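Local coordinates for protein DNA polymerase III, beta subunit (Thermotoga maritima, PDB 1VPK) that forms a ring-shaped head-to-tail homodimer around DNA and probably tethers DNA polymerases and other proteins to it, making synthesis processive, at residues Lys279-Ile284 with Gly311-Glu316; Lys287-Val292 with Leu303-Pro308. All blocks are in the same frame, centred on the assembly; numbering follows the deposited sequence.

Overall arrangement
Interactions 1 and 2 illustrate how a helix, the loop that follows it and a small antiparallel sheet are joined within the C-terminal domain of the subunit. Their centres lie about 7 Å apart. Along the chain the order is 279-284, 287-292, 303-308, 311-316, so both segments of interaction 2 fall between those of interaction 1. Strands 300-307 and 311-318 are sequential neighbours in the sheet, linked by backbone bonds such as Val-313 N to Ser-305 O, while Ile-284 packs beside Ser-307. Interaction 1 sets helix 271-285 on the strand that meets the second subunit; interaction 2 ties the chain leaving that helix to the next strand inward.

Interaction 1 of 2, residues Lys279-Ile284 with Gly311-Glu316; sequences KRVMVI and GEVVDE
Val-281 and Val-313 form the tight centre of this contact. CG1 of Val-313, lying between its own backbone N and carbonyl carbon, comes within 3.5 Å of Val-281 CA, and the two side chains cross at about a right angle. Ile-284 and Val-313 lie alongside, pointing opposite ways, with Ile-284 CB 4.0 Å from Val-313 CG1. The Ile-284 CG2 methyl rests 3.7 Å from Gly-311 O. The helix and strand segments run nearly antiparallel, at 167° with axes 7.7 Å apart. This is a helix-on-sheet layer of the DNA polymerase III beta subunit fold, placed at the ring's dimer interface: residues 311-315 pair antiparallel with a strand of the second subunit, so the sheet continues across it. At the far end the packing gives way to a salt bridge between Arg-280 and Asp-315. Arg-280 bends at chi3, which brings NE within weak bonding distance of both Asp-315 oxygens, and Arg-280 NH2 donates a firmer bond (2.9 Å, 159°) to Asp-315 OD2 from the syn side, somewhat out of the carboxylate plane. The guanidinium and carboxylate planes stand 71° apart. Ser-277 also binds OD2, while Ser-114 and Thr-115 of the second subunit bind OD1. A methionine in place of Arg-280 would probably leave the buried Asp-315 carboxylate without its counter-charge. The partly exposed side is looser: Glu-312 starts away from the helix and grazes Ile-284 through its backbone.

Interaction 2 of 2, residues Lys287-Val292 with Leu303-Pro308; sequences KGSESV and LVSKSP
Val-292 meets strand 303-307 closely through its backbone, its CA making a CA-H...O contact of 3.4 Å with Val-304 O, whereas farther back the two chains draw apart, to 6.1 Å between the CA atoms of Ser-289 and Ser-307. Near the close end, Val-292 CG2 lies 3.6 Å from Leu-303 CB. The next link is polar: Ser-305 OG, held anti to its backbone N, donates a 2.8 Å bond to Ser-291 O that is almost straight in line with the carbonyl (177°). Where the chains diverge, water takes over. One molecule joins Ser-289 OG to Lys-306 N, at 2.8 Å from each; a second links Ser-289 N with Lys-306 O. Nearer the close end, another water connects Ser-291 OG to Val-304 O. Ser-289 CB approaches Lys-306 O to 3.3 Å. Lys-287 CB comes only loosely near Ser-307 OG (4.2 Å), which accepts a hydrogen bond from Tyr-310 N; the lysine amine goes elsewhere, to Asp-85 of the second subunit, with a cation-pi contact to Tyr-310. The loop leads from helix 271-285 into the beta hairpin of strands 292-296 and 300-307, where Leu-303 packs against Leu-278 of the helix and Phe-294 of the partner strand, and Ser-305 against Ala-285.

Interaction 1 of 2, residues Lys279-Ile284 with Gly311-Glu316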
loop_
_atom_site.group_PDB
_atom_site.type_symbol
_atom_site.label_atom_id
_atom_site.label_comp_id
_atom_site.label_asym_id
_atom_site.label_seq_id
_atom_site.Cartn_x
_atom_site.Cartn_y
_atom_site.Cartn_z
ATOM N N LYS A 279 -14.885 7.451 -10.719
ATOM C CA LYS A 279 -14.698 6.160 -10.058
ATOM C C LYS A 279 -15.752 5.093 -10.462
ATOM O O LYS A 279 -15.421 3.918 -10.686
ATOM C CB LYS A 279 -14.707 6.315 -8.549
ATOM C CG LYS A 279 -13.436 6.886 -7.935
ATOM C CD LYS A 279 -13.393 6.442 -6.438
ATOM N N ARG A 280 -17.012 5.506 -10.562
ATOM C CA ARG A 280 -18.093 4.595 -10.971
ATOM C C ARG A 280 -17.865 4.068 -12.396
ATOM O O ARG A 280 -17.968 2.867 -12.628
ATOM C CB ARG A 280 -19.498 5.250 -10.794
ATOM C CG ARG A 280 -19.766 5.537 -9.332
ATOM C CD ARG A 280 -21.143 6.043 -8.962
ATOM N NE ARG A 280 -21.449 7.379 -9.449
ATOM C CZ ARG A 280 -21.452 8.505 -8.707
ATOM N NH1 ARG A 280 -21.154 8.504 -7.421
ATOM N NH2 ARG A 280 -21.777 9.641 -9.255
ATOM N N VAL A 281 -17.524 4.936 -13.347
ATOM C CA VAL A 281 -17.404 4.494 -14.714
ATOM C C VAL A 281 -16.126 3.701 -14.939
ATOM O O VAL A 281 -16.079 2.889 -15.833
ATOM C CB VAL A 281 -17.569 5.641 -15.779
ATOM C CG1 VAL A 281 -18.954 6.350 -15.619
ATOM C CG2 VAL A 281 -16.432 6.655 -15.702
ATOM N N MET A 282 -15.122 3.914 -14.095
ATOM C CA MET A 282 -13.883 3.153 -14.150
ATOM C C MET A 282 -14.056 1.716 -13.785
ATOM O O MET A 282 -13.262 0.869 -14.191
ATOM C CB MET A 282 -12.780 3.810 -13.319
ATOM C CG MET A 282 -12.255 5.015 -14.089
ATOM S SD MET A 282 -10.971 6.051 -13.384
ATOM C CE MET A 282 -11.629 6.918 -11.970
ATOM N N VAL A 283 -15.113 1.403 -13.071
ATOM C CA VAL A 283 -15.446 0.010 -12.854
ATOM C C VAL A 283 -15.490 -0.725 -14.212
ATOM O O VAL A 283 -15.017 -1.851 -14.317
ATOM C CB VAL A 283 -16.761 -0.149 -12.086
ATOM C CG1 VAL A 283 -17.216 -1.646 -12.095
ATOM C CG2 VAL A 283 -16.596 0.338 -10.679
ATOM N N ILE A 284 -16.048 -0.079 -15.239
ATOM C CA ILE A 284 -16.128 -0.666 -16.578
ATOM C C ILE A 284 -14.932 -0.268 -17.452
ATOM O O ILE A 284 -14.411 -1.099 -18.168
ATOM C CB ILE A 284 -17.475 -0.348 -17.293
ATOM C CG1 ILE A 284 -18.616 -1.078 -16.582
ATOM C CG2 ILE A 284 -17.424 -0.721 -18.823
ATOM C CD1 ILE A 284 -18.511 -2.546 -16.507
ATOM N N GLY A 311 -19.876 -5.297 -19.862
ATOM C CA GLY A 311 -21.045 -4.452 -19.727
ATOM C C GLY A 311 -20.783 -3.018 -20.064
ATOM O O GLY A 311 -19.802 -2.723 -20.785
ATOM N N GLU A 312 -21.702 -2.172 -19.590
ATOM C CA GLU A 312 -21.756 -0.727 -19.814
ATOM C C GLU A 312 -22.118 -0.052 -18.473
ATOM O O GLU A 312 -22.694 -0.685 -17.587
ATOM C CB GLU A 312 -22.847 -0.371 -20.839
ATOM C CG GLU A 312 -22.538 -0.848 -22.277
ATOM C CD GLU A 312 -23.609 -1.780 -22.837
ATOM O OE1 GLU A 312 -24.819 -1.482 -22.661
ATOM O OE2 GLU A 312 -23.244 -2.813 -23.433
ATOM N N VAL A 313 -21.729 1.202 -18.347
ATOM C CA VAL A 313 -22.153 2.076 -17.269
ATOM C C VAL A 313 -22.475 3.439 -17.860
ATOM O O VAL A 313 -21.790 3.914 -18.761
ATOM C CB VAL A 313 -21.092 2.226 -16.143
ATOM C CG1 VAL A 313 -19.788 2.799 -16.681
ATOM C CG2 VAL A 313 -21.639 3.066 -14.984
ATOM N N VAL A 314 -23.533 4.042 -17.344
ATOM C CA VAL A 314 -23.885 5.416 -17.632
ATOM C C VAL A 314 -24.127 6.067 -16.293
ATOM O O VAL A 314 -24.843 5.521 -15.444
ATOM C CB VAL A 314 -25.161 5.515 -18.484
ATOM C CG1 VAL A 314 -25.533 7.001 -18.700
ATOM C CG2 VAL A 314 -24.970 4.751 -19.778
ATOM N N ASP A 315 -23.456 7.174 -16.071
ATOM C CA ASP A 315 -23.641 7.971 -14.865
ATOM C C ASP A 315 -23.981 9.421 -15.233
ATOM O O ASP A 315 -23.276 10.050 -15.983
ATOM C CB ASP A 315 -22.382 7.981 -14.000
ATOM C CG ASP A 315 -22.667 8.492 -12.602
ATOM O OD1 ASP A 315 -23.676 8.074 -11.997
ATOM O OD2 ASP A 315 -21.931 9.338 -12.104
ATOM N N GLU A 316 -25.031 9.954 -14.645
ATOM C CA GLU A 316 -25.499 11.291 -14.995
ATOM C C GLU A 316 -25.264 12.248 -13.851
ATOM O O GLU A 316 -25.736 11.986 -12.760
ATOM C CB GLU A 316 -26.976 11.216 -15.298
ATOM C CG GLU A 316 -27.588 12.554 -15.695
ATOM C CD GLU A 316 -28.952 12.373 -16.326
ATOM O OE1 GLU A 316 -29.012 11.873 -17.459
ATOM O OE2 GLU A 316 -29.950 12.735 -15.666
#

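Interaction 2 of 2, residues Lys287-Val292 with Leu303-Pro308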
loop_
_atom_site.group_PDB
_atom_site.type_symbol
_atom_site.label_atom_id
_atom_site.label_comp_id
_atom_site.label_asym_id
_atom_site.label_seq_id
_atom_site.Cartn_x
_atom_site.Cartn_y
_atom_site.Cartn_z
ATOM N N LYS A 287 -11.643 -2.296 -17.332
ATOM C CA LYS A 287 -11.685 -3.600 -17.946
ATOM C C LYS A 287 -11.035 -3.653 -19.332
ATOM O O LYS A 287 -10.566 -4.707 -19.734
ATOM C CB LYS A 287 -13.128 -4.129 -17.996
ATOM C CG LYS A 287 -13.639 -4.626 -16.658
ATOM C CD LYS A 287 -13.074 -6.025 -16.380
ATOM C CE LYS A 287 -12.963 -6.332 -14.896
ATOM N NZ LYS A 287 -11.890 -7.316 -14.656
ATOM N N GLY A 288 -10.990 -2.548 -20.060
ATOM C CA GLY A 288 -10.279 -2.556 -21.325
ATOM C C GLY A 288 -10.366 -1.304 -22.152
ATOM O O GLY A 288 -9.373 -0.886 -22.753
ATOM N N SER A 289 -11.545 -0.689 -22.201
ATOM C CA SER A 289 -11.739 0.481 -23.060
ATOM C C SER A 289 -10.848 1.636 -22.639
ATOM O O SER A 289 -10.361 2.380 -23.505
ATOM C CB SER A 289 -13.198 0.906 -23.085
ATOM O OG SER A 289 -13.530 1.644 -21.941
ATOM N N GLU A 290 -10.608 1.770 -21.330
ATOM C CA GLU A 290 -9.844 2.921 -20.771
ATOM C C GLU A 290 -10.371 4.234 -21.327
ATOM O O GLU A 290 -9.609 5.150 -21.708
ATOM C CB GLU A 290 -8.342 2.787 -21.064
ATOM C CG GLU A 290 -7.754 1.415 -20.788
ATOM C CD GLU A 290 -7.709 1.021 -19.314
ATOM O OE1 GLU A 290 -7.686 1.917 -18.458
ATOM O OE2 GLU A 290 -7.651 -0.195 -19.003
ATOM N N SER A 291 -11.695 4.328 -21.377
ATOM C CA SER A 291 -12.356 5.456 -22.040
ATOM C C SER A 291 -13.628 5.832 -21.328
ATOM O O SER A 291 -14.329 4.957 -20.894
ATOM C CB SER A 291 -12.704 5.040 -23.458
ATOM O OG SER A 291 -13.691 5.876 -24.011
ATOM N N VAL A 292 -13.890 7.136 -21.192
ATOM C CA VAL A 292 -15.175 7.648 -20.781
ATOM C C VAL A 292 -15.602 8.662 -21.839
ATOM O O VAL A 292 -14.813 9.501 -22.240
ATOM C CB VAL A 292 -15.146 8.282 -19.374
ATOM C CG1 VAL A 292 -14.059 9.400 -19.235
ATOM C CG2 VAL A 292 -16.535 8.886 -18.970
ATOM N N LEU A 303 -21.711 10.405 -18.188
ATOM C CA LEU A 303 -20.435 9.760 -18.398
ATOM C C LEU A 303 -20.723 8.308 -18.778
ATOM O O LEU A 303 -21.446 7.619 -18.070
ATOM C CB LEU A 303 -19.522 9.786 -17.151
ATOM C CG LEU A 303 -19.090 11.053 -16.397
ATOM C CD1 LEU A 303 -17.684 11.000 -15.896
ATOM C CD2 LEU A 303 -19.341 12.297 -17.158
ATOM N N VAL A 304 -20.141 7.841 -19.879
ATOM C CA VAL A 304 -20.475 6.548 -20.408
ATOM C C VAL A 304 -19.211 5.750 -20.643
ATOM O O VAL A 304 -18.269 6.253 -21.282
ATOM C CB VAL A 304 -21.253 6.679 -21.731
ATOM C CG1 VAL A 304 -21.518 5.277 -22.375
ATOM C CG2 VAL A 304 -22.532 7.435 -21.489
ATOM N N SER A 305 -19.180 4.521 -20.141
ATOM C CA SER A 305 -18.090 3.589 -20.496
ATOM C C SER A 305 -18.648 2.211 -20.861
ATOM O O SER A 305 -19.652 1.755 -20.315
ATOM C CB SER A 305 -17.029 3.551 -19.377
ATOM O OG SER A 305 -15.861 2.839 -19.794
ATOM N N LYS A 306 -18.014 1.549 -21.833
ATOM C CA LYS A 306 -18.498 0.264 -22.300
ATOM C C LYS A 306 -17.340 -0.680 -22.419
ATOM O O LYS A 306 -16.244 -0.288 -22.801
ATOM C CB LYS A 306 -19.206 0.356 -23.649
ATOM C CG LYS A 306 -20.256 1.409 -23.727
ATOM C CD LYS A 306 -20.935 1.461 -25.113
ATOM C CE LYS A 306 -21.902 2.690 -25.168
ATOM N NZ LYS A 306 -22.912 2.526 -26.279
ATOM N N SER A 307 -17.597 -1.914 -22.038
ATOM C CA SER A 307 -16.693 -3.016 -22.237
ATOM C C SER A 307 -17.468 -4.058 -23.000
ATOM O O SER A 307 -18.538 -4.478 -22.539
ATOM C CB SER A 307 -16.251 -3.590 -20.905
ATOM O OG SER A 307 -15.949 -4.958 -21.052
ATOM N N PRO A 308 -16.917 -4.509 -24.150
ATOM C CA PRO A 308 -17.600 -5.492 -24.966
ATOM C C PRO A 308 -18.107 -6.647 -24.107
ATOM O O PRO A 308 -19.233 -7.120 -24.231
ATOM C CB PRO A 308 -16.504 -6.009 -25.949
ATOM C CG PRO A 308 -15.486 -4.926 -26.002
ATOM C CD PRO A 308 -15.573 -4.171 -24.675
HETATM O O HOH W 1 -15.787 2.785 -23.065
HETATM O O HOH W 2 -13.960 -1.421 -20.913
HETATM O O HOH W 3 -16.539 5.448 -23.526
#